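Local coordinates for enoyl-CoA hydratase/isomerase (Mycobacterium avium, PDB 3P5M), which probably binds acyl-coenzyme A thioesters and catalyses a hydration or isomerisation reaction of the crotonase superfamily, at residues C114-A119 with T188-S193; V54-A59 with R86-L91. All blocks are in the same frame, centred on the assembly; numbering follows the deposited sequence.

How the contacts relate
Two strand-on-helix contacts follow one another along the chain in series, neither enclosing nor crossing the other. Contact 2 comes first, bringing helix 74-90 back onto strand 53-58 and so closing a loop of 26 residues. Contact 1 opens later, from strand 116-119, and closes a longer loop of 68 residues on helix 183-195. Both strands belong to one mixed sheet, in which 95-99 lies between them, and the two helices cover its opposite faces. The contacts also meet directly: Leu55 CD2 lies 3.8 Å from Leu191 CD2, and Cys114 packs on Ile88 and Leu56. Lys206 adds a polar link, pairing with Asp115 and hydrogen-bonding to Ile88 O.

Contact 1 of 2, residues C114-A119 with T188-S193; sequences CDLVVA and TDVLRS
Val118 of strand 116-119 and Val190 of helix 183-195 mark the nearest approach of the two backbones, their CA atoms 8.4 Å apart, a gap spanned by side chains alone. The worked example is a single helix residue set against alternate residues of a strand. Val118 and Val190 reach toward each other tip to tip, with Val118 CG2 4.2 Å from Val190 CG1. That same methyl of Val190 also lies 4.2 Å from Leu116 CD1, so it sits between two strand side chains that come at it from different directions. Val190 holds CG1 anti to its backbone N (chi1 165°), which swings this branch out toward the sheet. Val117, between the two strand contacts in sequence, faces the other way and packs on Val99 and Ile174. Along the helix, Leu187 and Val194 continue the apolar stripe by touching Val118 and Leu116, while Leu191 rests on Ile96. Arg155 of the second subunit packs against Leu116. With only methyl groups meeting at van der Waals distance and about 104 Å² buried, the attraction is dispersive and hydrophobic and, unlike a hydrogen bond, sets no particular direction; it is one part of the apolar interface between helix 183-195 and the sheet.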
ATOM      1  N   CYS B 114      -1.345  25.655  -5.485  1.00  9.74           N
ATOM      2  CA  CYS B 114      -2.387  25.469  -6.497  1.00 10.57           C
ATOM      3  C   CYS B 114      -3.515  24.565  -6.002  1.00 10.42           C
ATOM      4  O   CYS B 114      -3.336  23.769  -5.084  1.00  8.51           O
ATOM      5  CB  CYS B 114      -1.785  24.922  -7.796  1.00 11.06           C
ATOM      6  SG  CYS B 114      -0.532  26.018  -8.470  1.00 11.27           S
ATOM      7  N   ASP B 115      -4.677  24.698  -6.618  1.00  9.59           N
ATOM      8  CA  ASP B 115      -5.824  23.852  -6.271  1.00 10.09           C
ATOM      9  C   ASP B 115      -5.692  22.382  -6.628  1.00  9.66           C
ATOM     10  O   ASP B 115      -6.148  21.540  -5.896  1.00 10.57           O
ATOM     11  CB  ASP B 115      -7.074  24.441  -6.887  1.00  9.91           C
ATOM     12  CG  ASP B 115      -7.218  25.879  -6.510  1.00 11.21           C
ATOM     13  OD1 ASP B 115      -7.403  26.099  -5.296  1.00 11.47           O
ATOM     14  OD2 ASP B 115      -7.103  26.747  -7.387  1.00 11.45           O
ATOM     15  N   LEU B 116      -5.071  22.087  -7.755  1.00  9.41           N
ATOM     16  CA  LEU B 116      -4.837  20.715  -8.181  1.00  8.71           C
ATOM     17  C   LEU B 116      -3.424  20.698  -8.687  1.00  8.63           C
ATOM     18  O   LEU B 116      -2.965  21.702  -9.223  1.00 10.26           O
ATOM     19  CB  LEU B 116      -5.804  20.343  -9.307  1.00  8.29           C
ATOM     20  CG  LEU B 116      -7.305  20.456  -9.012  1.00  9.42           C
ATOM     21  CD1 LEU B 116      -8.100  20.283 -10.287  1.00  9.55           C
ATOM     22  CD2 LEU B 116      -7.751  19.430  -7.927  1.00  8.30           C
ATOM     23  N   VAL B 117      -2.719  19.590  -8.483  1.00  8.72           N
ATOM     24  CA  VAL B 117      -1.350  19.412  -9.010  1.00  8.17           C
ATOM     25  C   VAL B 117      -1.351  18.100  -9.771  1.00  8.21           C
ATOM     26  O   VAL B 117      -1.789  17.078  -9.235  1.00  9.17           O
ATOM     27  CB  VAL B 117      -0.292  19.337  -7.879  1.00  8.10           C
ATOM     28  CG1 VAL B 117       1.109  18.957  -8.442  1.00  8.14           C
ATOM     29  CG2 VAL B 117      -0.251  20.689  -7.094  1.00  8.08           C
ATOM     30  N   VAL B 118      -0.895  18.140 -11.019  1.00  8.29           N
ATOM     31  CA  VAL B 118      -0.783  16.947 -11.865  1.00  8.36           C
ATOM     32  C   VAL B 118       0.709  16.693 -12.068  1.00  8.37           C
ATOM     33  O   VAL B 118       1.419  17.477 -12.726  1.00  8.44           O
ATOM     34  CB  VAL B 118      -1.522  17.123 -13.242  1.00  8.48           C
ATOM     35  CG1 VAL B 118      -1.427  15.836 -14.058  1.00  8.55           C
ATOM     36  CG2 VAL B 118      -3.028  17.518 -13.065  1.00  8.48           C
ATOM     37  N   ALA B 119       1.188  15.633 -11.450  1.00  8.33           N
ATOM     38  CA  ALA B 119       2.618  15.390 -11.361  1.00  8.34           C
ATOM     39  C   ALA B 119       3.033  14.302 -12.345  1.00  8.43           C
ATOM     40  O   ALA B 119       2.390  13.244 -12.415  1.00  8.44           O
ATOM     41  CB  ALA B 119       3.009  14.995  -9.903  1.00  8.25           C
ATOM     42  N   THR B 188      -3.995  17.401 -19.897  1.00 13.03           N
ATOM     43  CA  THR B 188      -4.978  17.923 -20.863  1.00 13.56           C
ATOM     44  C   THR B 188      -6.392  17.566 -20.408  1.00 13.42           C
ATOM     45  O   THR B 188      -7.276  18.435 -20.400  1.00 12.97           O
ATOM     46  CB  THR B 188      -4.743  17.388 -22.311  1.00 13.81           C
ATOM     47  OG1 THR B 188      -3.433  17.753 -22.736  1.00 15.51           O
ATOM     48  CG2 THR B 188      -5.778  17.947 -23.281  1.00 13.60           C
ATOM     49  N   ASP B 189      -6.600  16.305 -20.024  1.00 13.57           N
ATOM     50  CA  ASP B 189      -7.930  15.871 -19.592  1.00 13.56           C
ATOM     51  C   ASP B 189      -8.417  16.707 -18.432  1.00 13.20           C
ATOM     52  O   ASP B 189      -9.519  17.223 -18.486  1.00 13.04           O
ATOM     53  CB  ASP B 189      -7.949  14.411 -19.196  1.00 14.19           C
ATOM     54  CG  ASP B 189      -7.854  13.463 -20.393  1.00 18.59           C
ATOM     55  OD1 ASP B 189      -7.841  13.907 -21.558  1.00 22.68           O
ATOM     56  OD2 ASP B 189      -7.782  12.234 -20.159  1.00 23.45           O
ATOM     57  N   VAL B 190      -7.584  16.852 -17.394  1.00 12.11           N
ATOM     58  CA  VAL B 190      -7.961  17.613 -16.190  1.00 11.87           C
ATOM     59  C   VAL B 190      -8.187  19.116 -16.525  1.00 12.35           C
ATOM     60  O   VAL B 190      -9.158  19.720 -16.089  1.00 11.43           O
ATOM     61  CB  VAL B 190      -6.888  17.390 -15.074  1.00 11.95           C
ATOM     62  CG1 VAL B 190      -6.997  18.424 -13.912  1.00 12.66           C
ATOM     63  CG2 VAL B 190      -6.990  15.962 -14.534  1.00 10.19           C
ATOM     64  N   LEU B 191      -7.288  19.715 -17.300  1.00 12.31           N
ATOM     65  CA  LEU B 191      -7.452  21.108 -17.668  1.00 13.93           C
ATOM     66  C   LEU B 191      -8.756  21.305 -18.474  1.00 14.99           C
ATOM     67  O   LEU B 191      -9.568  22.197 -18.155  1.00 15.20           O
ATOM     68  CB  LEU B 191      -6.243  21.588 -18.453  1.00 14.48           C
ATOM     69  CG  LEU B 191      -6.050  23.095 -18.622  1.00 18.74           C
ATOM     70  CD1 LEU B 191      -5.824  23.819 -17.255  1.00 19.37           C
ATOM     71  CD2 LEU B 191      -4.888  23.348 -19.628  1.00 21.62           C
ATOM     72  N   ARG B 192      -8.981  20.473 -19.487  1.00 14.06           N
ATOM     73  CA  ARG B 192     -10.240  20.554 -20.221  1.00 15.61           C
ATOM     74  C   ARG B 192     -11.452  20.518 -19.278  1.00 14.82           C
ATOM     75  O   ARG B 192     -12.337  21.368 -19.370  1.00 14.96           O
ATOM     76  CB  ARG B 192     -10.365  19.457 -21.309  1.00 16.31           C
ATOM     77  CG  ARG B 192     -11.826  19.265 -21.869  1.00 20.57           C
ATOM     78  CD  ARG B 192     -12.053  17.864 -22.561  1.00 28.59           C
ATOM     79  NE  ARG B 192     -11.440  16.777 -21.771  1.00 34.93           N
ATOM     80  CZ  ARG B 192     -11.987  16.195 -20.698  1.00 35.83           C
ATOM     81  NH1 ARG B 192     -13.207  16.549 -20.273  1.00 36.02           N
ATOM     82  NH2 ARG B 192     -11.315  15.241 -20.057  1.00 35.53           N
ATOM     83  N   SER B 193     -11.506  19.529 -18.407  1.00 14.17           N
ATOM     84  CA  SER B 193     -12.683  19.334 -17.582  1.00 15.48           C
ATOM     85  C   SER B 193     -12.950  20.471 -16.548  1.00 15.40           C
ATOM     86  O   SER B 193     -14.079  20.968 -16.407  1.00 14.99           O
ATOM     87  CB  SER B 193     -12.620  17.996 -16.886  1.00 15.49           C
ATOM     88  OG  SER B 193     -13.535  18.058 -15.821  1.00 19.74           O
TER

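Contact 2 of 2, residues V54-A59 with R86-L91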
ATOM      1  N   VAL B  54      -6.475  28.491 -14.629  1.00 14.39           N
ATOM      2  CA  VAL B  54      -5.098  28.880 -14.861  1.00 14.29           C
ATOM      3  C   VAL B  54      -4.241  27.607 -14.822  1.00 14.85           C
ATOM      4  O   VAL B  54      -4.418  26.784 -13.932  1.00 13.42           O
ATOM      5  CB  VAL B  54      -4.641  29.880 -13.774  1.00 14.36           C
ATOM      6  CG1 VAL B  54      -3.165  30.162 -13.897  1.00 14.83           C
ATOM      7  CG2 VAL B  54      -5.471  31.199 -13.860  1.00 14.68           C
ATOM      8  N   LEU B  55      -3.343  27.448 -15.806  1.00 15.06           N
ATOM      9  CA  LEU B  55      -2.397  26.339 -15.823  1.00 14.41           C
ATOM     10  C   LEU B  55      -1.034  26.910 -15.562  1.00 14.91           C
ATOM     11  O   LEU B  55      -0.623  27.870 -16.225  1.00 16.51           O
ATOM     12  CB  LEU B  55      -2.386  25.627 -17.184  1.00 14.96           C
ATOM     13  CG  LEU B  55      -1.295  24.561 -17.435  1.00 13.30           C
ATOM     14  CD1 LEU B  55      -1.351  23.370 -16.465  1.00 12.90           C
ATOM     15  CD2 LEU B  55      -1.280  24.086 -18.861  1.00 15.92           C
ATOM     16  N   LEU B  56      -0.339  26.322 -14.600  1.00 14.22           N
ATOM     17  CA  LEU B  56       1.015  26.693 -14.239  1.00 14.23           C
ATOM     18  C   LEU B  56       1.993  25.577 -14.575  1.00 13.60           C
ATOM     19  O   LEU B  56       1.869  24.473 -14.076  1.00 12.97           O
ATOM     20  CB  LEU B  56       1.073  26.949 -12.733  1.00 14.68           C
ATOM     21  CG  LEU B  56       2.235  27.742 -12.182  1.00 17.02           C
ATOM     22  CD1 LEU B  56       2.331  29.055 -12.950  1.00 18.46           C
ATOM     23  CD2 LEU B  56       2.031  27.999 -10.665  1.00 17.63           C
ATOM     24  N   THR B  57       2.970  25.867 -15.425  1.00 14.30           N
ATOM     25  CA  THR B  57       3.963  24.869 -15.811  1.00 15.39           C
ATOM     26  C   THR B  57       5.334  25.528 -15.931  1.00 15.88           C
ATOM     27  O   THR B  57       5.454  26.758 -15.843  1.00 17.07           O
ATOM     28  CB  THR B  57       3.682  24.208 -17.207  1.00 15.31           C
ATOM     29  OG1 THR B  57       3.620  25.217 -18.234  1.00 15.84           O
ATOM     30  CG2 THR B  57       2.414  23.338 -17.201  1.00 14.87           C
ATOM     31  N   GLY B  58       6.344  24.709 -16.192  1.00 14.31           N
ATOM     32  CA  GLY B  58       7.681  25.200 -16.394  1.00 15.53           C
ATOM     33  C   GLY B  58       8.315  24.699 -17.672  1.00 16.34           C
ATOM     34  O   GLY B  58       8.292  23.475 -17.962  1.00 15.57           O
ATOM     35  N   ALA B  59       8.906  25.627 -18.421  1.00 17.19           N
ATOM     36  CA  ALA B  59       9.665  25.264 -19.635  1.00 18.88           C
ATOM     37  C   ALA B  59      10.962  24.499 -19.278  1.00 19.13           C
ATOM     38  O   ALA B  59      11.525  24.694 -18.193  1.00 19.53           O
ATOM     39  CB  ALA B  59       9.962  26.530 -20.502  1.00 19.02           C
ATOM     40  N   ARG B  86      -0.121  33.713  -2.049  1.00 13.70           N
ATOM     41  CA  ARG B  86      -1.389  34.292  -1.641  1.00 14.64           C
ATOM     42  C   ARG B  86      -2.320  34.555  -2.826  1.00 13.50           C
ATOM     43  O   ARG B  86      -3.485  34.217  -2.745  1.00 14.57           O
ATOM     44  CB  ARG B  86      -1.218  35.537  -0.768  1.00 14.52           C
ATOM     45  CG  ARG B  86      -2.577  36.208  -0.393  1.00 18.41           C
ATOM     46  CD  ARG B  86      -3.585  35.304   0.409  1.00 21.74           C
ATOM     47  NE  ARG B  86      -3.225  35.171   1.825  1.00 22.97           N
ATOM     48  CZ  ARG B  86      -3.976  34.575   2.761  1.00 24.40           C
ATOM     49  NH1 ARG B  86      -5.176  34.066   2.467  1.00 23.35           N
ATOM     50  NH2 ARG B  86      -3.523  34.495   4.016  1.00 23.58           N
ATOM     51  N   ALA B  87      -1.797  35.120  -3.908  1.00 12.95           N
ATOM     52  CA  ALA B  87      -2.574  35.341  -5.143  1.00 12.39           C
ATOM     53  C   ALA B  87      -3.188  34.071  -5.759  1.00 12.34           C
ATOM     54  O   ALA B  87      -4.350  34.074  -6.220  1.00 13.16           O
ATOM     55  CB  ALA B  87      -1.708  36.072  -6.169  1.00 12.80           C
ATOM     56  N   ILE B  88      -2.422  32.984  -5.798  1.00 11.36           N
ATOM     57  CA  ILE B  88      -2.975  31.718  -6.283  1.00 11.94           C
ATOM     58  C   ILE B  88      -4.096  31.214  -5.347  1.00 11.21           C
ATOM     59  O   ILE B  88      -5.162  30.844  -5.806  1.00 10.42           O
ATOM     60  CB  ILE B  88      -1.871  30.618  -6.428  1.00 11.70           C
ATOM     61  CG1 ILE B  88      -0.881  30.956  -7.548  1.00 12.68           C
ATOM     62  CG2 ILE B  88      -2.497  29.300  -6.706  1.00 12.71           C
ATOM     63  CD1 ILE B  88       0.555  30.311  -7.346  1.00 12.72           C
ATOM     64  N   THR B  89      -3.860  31.194  -4.046  1.00 10.92           N
ATOM     65  CA  THR B  89      -4.891  30.666  -3.127  1.00 12.77           C
ATOM     66  C   THR B  89      -6.152  31.562  -3.092  1.00 12.94           C
ATOM     67  O   THR B  89      -7.262  31.091  -2.777  1.00 13.42           O
ATOM     68  CB  THR B  89      -4.379  30.482  -1.676  1.00 12.45           C
ATOM     69  OG1 THR B  89      -3.910  31.737  -1.157  1.00 16.65           O
ATOM     70  CG2 THR B  89      -3.227  29.481  -1.611  1.00 11.74           C
ATOM     71  N   SER B  90      -5.974  32.834  -3.450  1.00 12.94           N
ATOM     72  CA  SER B  90      -7.026  33.817  -3.336  1.00 13.33           C
ATOM     73  C   SER B  90      -7.770  34.059  -4.654  1.00 13.64           C
ATOM     74  O   SER B  90      -8.911  34.515  -4.616  1.00 13.88           O
ATOM     75  CB  SER B  90      -6.466  35.140  -2.764  1.00 13.48           C
ATOM     76  OG  SER B  90      -7.483  36.134  -2.775  1.00 17.54           O
ATOM     77  N   LEU B  91      -7.150  33.748  -5.806  1.00 12.88           N
ATOM     78  CA  LEU B  91      -7.863  33.818  -7.093  1.00 12.21           C
ATOM     79  C   LEU B  91      -9.133  32.988  -7.047  1.00 12.41           C
ATOM     80  O   LEU B  91      -9.048  31.787  -6.750  1.00 10.91           O
ATOM     81  CB  LEU B  91      -6.977  33.337  -8.255  1.00 11.68           C
ATOM     82  CG  LEU B  91      -7.574  33.326  -9.674  1.00 13.86           C
ATOM     83  CD1 LEU B  91      -7.682  34.707 -10.260  1.00 14.94           C
ATOM     84  CD2 LEU B  91      -6.735  32.508 -10.596  1.00 10.57           C
TER
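The torsions of Leu91 and Val54 set up their meeting: the leucine is extended out to CD2, with CG anti to N (chi1 179°) and CD2 anti to CA, while in Val54 CG1 takes the place anti to N (chi1 173°), which puts CG2, the branch that meets Leu91, anti to the carbonyl carbon. The two side chains cross obliquely, and Leu91 CD2 comes to 3.7 Å from Val54 CG2. Two residues along the strand, on the same face, Leu56 CD2 stands 4.3 Å from Ile88 CD1, a looser touch between the ends of two long side chains. The principle illustrated is that a helix terminus can still contribute to a core. Leu91 is the first residue to leave helical backbone angles, yet its N bonds to Ala87 O at 2.8 Å, and its side chain goes on covering the strand. Nearby, Thr89 OG1 donates to Arg86 O at 3.0 Å, tilted 31° from the carbonyl plane, tying a helix hydroxyl back to the preceding turn. Helix 32-47 packs beside the contact, Ala45 against Val54 and Leu38 against Leu56. Strand 53-58, helix 74-90 and strand 95-99 form a beta-alpha-beta crossover between adjacent parallel strands, Val54 bonding to Ile96 through the backbone, a unit of the crotonase fold.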